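Local coordinates for transcriptional regulator, IclR family (Ruegeria sp. TM1040, PDB 3R4K), which probably regulates transcription by binding DNA through an N-terminal helix-turn-helix domain, with a C-terminal IclR-type domain that in this family typically senses a small-molecule effector, at residues P78-S83 / T98-L103. Residues are numbered along the deposited sequence; the frame is centred on the assembly and turned at random.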
ATOM      1  N   PRO A  78       1.980   5.166   9.199  1.00 29.83           N
ATOM      2  CA  PRO A  78       3.087   4.255   8.810  1.00 29.96           C
ATOM      3  C   PRO A  78       3.225   3.087   9.847  1.00 33.39           C
ATOM      4  O   PRO A  78       2.731   3.262  10.958  1.00 32.77           O
ATOM      5  CB  PRO A  78       4.307   5.187   8.798  1.00 31.78           C
ATOM      6  CG  PRO A  78       3.753   6.608   8.909  1.00 35.25           C
ATOM      7  CD  PRO A  78       2.500   6.462   9.679  1.00 30.59           C
ATOM      8  N   ILE A  79       3.801   1.896   9.494  1.00 31.21           N
ATOM      9  CA  ILE A  79       3.955   0.704  10.392  1.00 32.33           C
ATOM     10  C   ILE A  79       4.585   1.086  11.773  1.00 41.05           C
ATOM     11  O   ILE A  79       4.147   0.572  12.810  1.00 42.13           O
ATOM     12  CB  ILE A  79       4.753  -0.472   9.707  1.00 35.47           C
ATOM     13  CG1 ILE A  79       4.978  -1.678  10.663  1.00 36.62           C
ATOM     14  CG2 ILE A  79       6.089   0.001   9.125  1.00 34.35           C
ATOM     15  CD1 ILE A  79       4.755  -3.021  10.067  1.00 44.84           C
ATOM     16  N   LEU A  80       5.576   1.995  11.784  1.00 39.97           N
ATOM     17  CA  LEU A  80       6.230   2.373  13.037  1.00 41.54           C
ATOM     18  C   LEU A  80       5.316   3.234  13.927  1.00 44.66           C
ATOM     19  O   LEU A  80       5.418   3.170  15.150  1.00 45.27           O
ATOM     20  CB  LEU A  80       7.594   3.050  12.795  1.00 42.97           C
ATOM     21  CG  LEU A  80       8.656   2.159  12.052  1.00 49.75           C
ATOM     22  CD1 LEU A  80       9.907   2.927  11.754  1.00 51.96           C
ATOM     23  CD2 LEU A  80       9.010   0.878  12.816  1.00 50.56           C
ATOM     24  N   SER A  81       4.398   3.986  13.321  1.00 38.93           N
ATOM     25  CA  SER A  81       3.418   4.790  14.050  1.00 37.57           C
ATOM     26  C   SER A  81       2.361   3.870  14.683  1.00 38.56           C
ATOM     27  O   SER A  81       1.985   4.081  15.841  1.00 37.47           O
ATOM     28  CB  SER A  81       2.778   5.807  13.120  1.00 40.89           C
ATOM     29  OG  SER A  81       1.774   6.561  13.771  1.00 51.49           O
ATOM     30  N   ALA A  82       1.946   2.812  13.947  1.00 33.85           N
ATOM     31  CA  ALA A  82       1.001   1.797  14.423  1.00 34.86           C
ATOM     32  C   ALA A  82       1.609   0.940  15.560  1.00 40.54           C
ATOM     33  O   ALA A  82       0.881   0.453  16.432  1.00 41.66           O
ATOM     34  CB  ALA A  82       0.588   0.893  13.272  1.00 35.37           C
ATOM     35  N   SER A  83       2.938   0.756  15.534  1.00 36.28           N
ATOM     36  CA  SER A  83       3.655  -0.051  16.513  1.00 35.67           C
ATOM     37  C   SER A  83       3.711   0.605  17.901  1.00 38.06           C
ATOM     38  O   SER A  83       3.751  -0.117  18.895  1.00 37.77           O
ATOM     39  CB  SER A  83       5.072  -0.336  16.024  1.00 37.08           C
ATOM     40  OG  SER A  83       5.938   0.767  16.241  1.00 38.79           O
ATOM     41  N   THR A  98      10.101  -4.484  24.548  1.00 26.73           N
ATOM     42  CA  THR A  98       9.507  -4.987  23.312  1.00 25.98           C
ATOM     43  C   THR A  98      10.115  -4.235  22.129  1.00 28.52           C
ATOM     44  O   THR A  98      10.500  -3.080  22.281  1.00 27.13           O
ATOM     45  CB  THR A  98       7.981  -4.878  23.361  1.00 32.57           C
ATOM     46  OG1 THR A  98       7.632  -3.514  23.579  1.00 32.63           O
ATOM     47  CG2 THR A  98       7.366  -5.742  24.457  1.00 36.07           C
ATOM     48  N   HIS A  99      10.233  -4.885  20.972  1.00 25.81           N
ATOM     49  CA  HIS A  99      10.772  -4.213  19.798  1.00 26.65           C
ATOM     50  C   HIS A  99      10.245  -4.790  18.493  1.00 31.19           C
ATOM     51  O   HIS A  99       9.946  -5.982  18.392  1.00 32.95           O
ATOM     52  CB  HIS A  99      12.314  -4.166  19.785  1.00 28.75           C
ATOM     53  CG  HIS A  99      13.007  -5.486  19.782  1.00 33.87           C
ATOM     54  ND1 HIS A  99      13.635  -5.968  18.639  1.00 36.99           N
ATOM     55  CD2 HIS A  99      13.227  -6.348  20.804  1.00 37.14           C
ATOM     56  CE1 HIS A  99      14.170  -7.127  18.989  1.00 38.05           C
ATOM     57  NE2 HIS A  99      13.955  -7.395  20.289  1.00 38.56           N
ATOM     58  N   LEU A 100      10.106  -3.907  17.500  1.00 26.01           N
ATOM     59  CA  LEU A 100       9.686  -4.241  16.152  1.00 24.90           C
ATOM     60  C   LEU A 100      10.887  -4.109  15.235  1.00 31.25           C
ATOM     61  O   LEU A 100      11.560  -3.076  15.214  1.00 30.79           O
ATOM     62  CB  LEU A 100       8.511  -3.351  15.675  1.00 23.42           C
ATOM     63  CG  LEU A 100       8.031  -3.542  14.216  1.00 26.06           C
ATOM     64  CD1 LEU A 100       7.414  -4.939  13.979  1.00 23.82           C
ATOM     65  CD2 LEU A 100       7.095  -2.396  13.790  1.00 28.38           C
ATOM     66  N   SER A 101      11.181  -5.178  14.506  1.00 30.77           N
ATOM     67  CA  SER A 101      12.274  -5.176  13.540  1.00 31.54           C
ATOM     68  C   SER A 101      11.678  -5.392  12.156  1.00 36.30           C
ATOM     69  O   SER A 101      10.675  -6.116  12.006  1.00 33.84           O
ATOM     70  CB  SER A 101      13.333  -6.217  13.888  1.00 34.86           C
ATOM     71  OG  SER A 101      12.775  -7.516  13.955  1.00 47.16           O
ATOM     72  N   LEU A 102      12.236  -4.687  11.158  1.00 34.20           N
ATOM     73  CA  LEU A 102      11.717  -4.771   9.794  1.00 34.48           C
ATOM     74  C   LEU A 102      12.785  -5.149   8.809  1.00 40.73           C
ATOM     75  O   LEU A 102      13.946  -4.774   8.966  1.00 38.64           O
ATOM     76  CB  LEU A 102      11.087  -3.439   9.347  1.00 33.51           C
ATOM     77  CG  LEU A 102       9.878  -2.932  10.106  1.00 38.52           C
ATOM     78  CD1 LEU A 102       9.574  -1.494   9.708  1.00 39.35           C
ATOM     79  CD2 LEU A 102       8.659  -3.816   9.877  1.00 41.82           C
ATOM     80  N   LEU A 103      12.375  -5.853   7.752  1.00 42.61           N
ATOM     81  CA  LEU A 103      13.269  -6.205   6.662  1.00 46.01           C
ATOM     82  C   LEU A 103      13.600  -4.943   5.868  1.00 52.60           C
ATOM     83  O   LEU A 103      12.696  -4.238   5.413  1.00 50.49           O
ATOM     84  CB  LEU A 103      12.657  -7.279   5.755  1.00 47.01           C
ATOM     85  CG  LEU A 103      12.791  -8.718   6.236  1.00 52.55           C
ATOM     86  CD1 LEU A 103      11.922  -9.633   5.423  1.00 53.05           C
ATOM     87  CD2 LEU A 103      14.217  -9.188   6.161  1.00 56.07           C
TER
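Where I79 and L80 meet L100 and L102, and S83 meets L100, the axes of 79-83 and 98-103 run nearly antiparallel (167°), 10.1 Å apart at closest approach. This is helix-on-sheet packing in the GAF-like, profilin-like C-terminal domain of an IclR regulator. Helix 79-94 leads through a short connection into the strand it covers, 97-104, a central one of an antiparallel sheet. No hydrogen bond joins the two segments; the contact is apolar. The L100 CB bond points toward the helix, and CG, anti to the backbone N (chi1 176°), carries the side chain on toward I79. L100 CD2 is shared by three helix residues. I79 CG1 lies 3.8 Å from L100 CD2, and L80 CD2 touches the same methyl. The I79 and L102 side chains lie alongside each other, pointing opposite ways, with I79 CG2 3.8 Å from L102 CD1. L80 CD2 reaches L102 CD1 as well. L80 also touches S112 of strand 107-114. The hydroxyl of buried S83 bonds to S112 OG and back to its own helix. S83 OG donates to L80 O at 2.7 Å, with the donor 32° off the L80 carbonyl plane. An alanine here would probably leave S112 OG and L80 O without this partner. S83 CB packs 3.7 Å from L100 CD2.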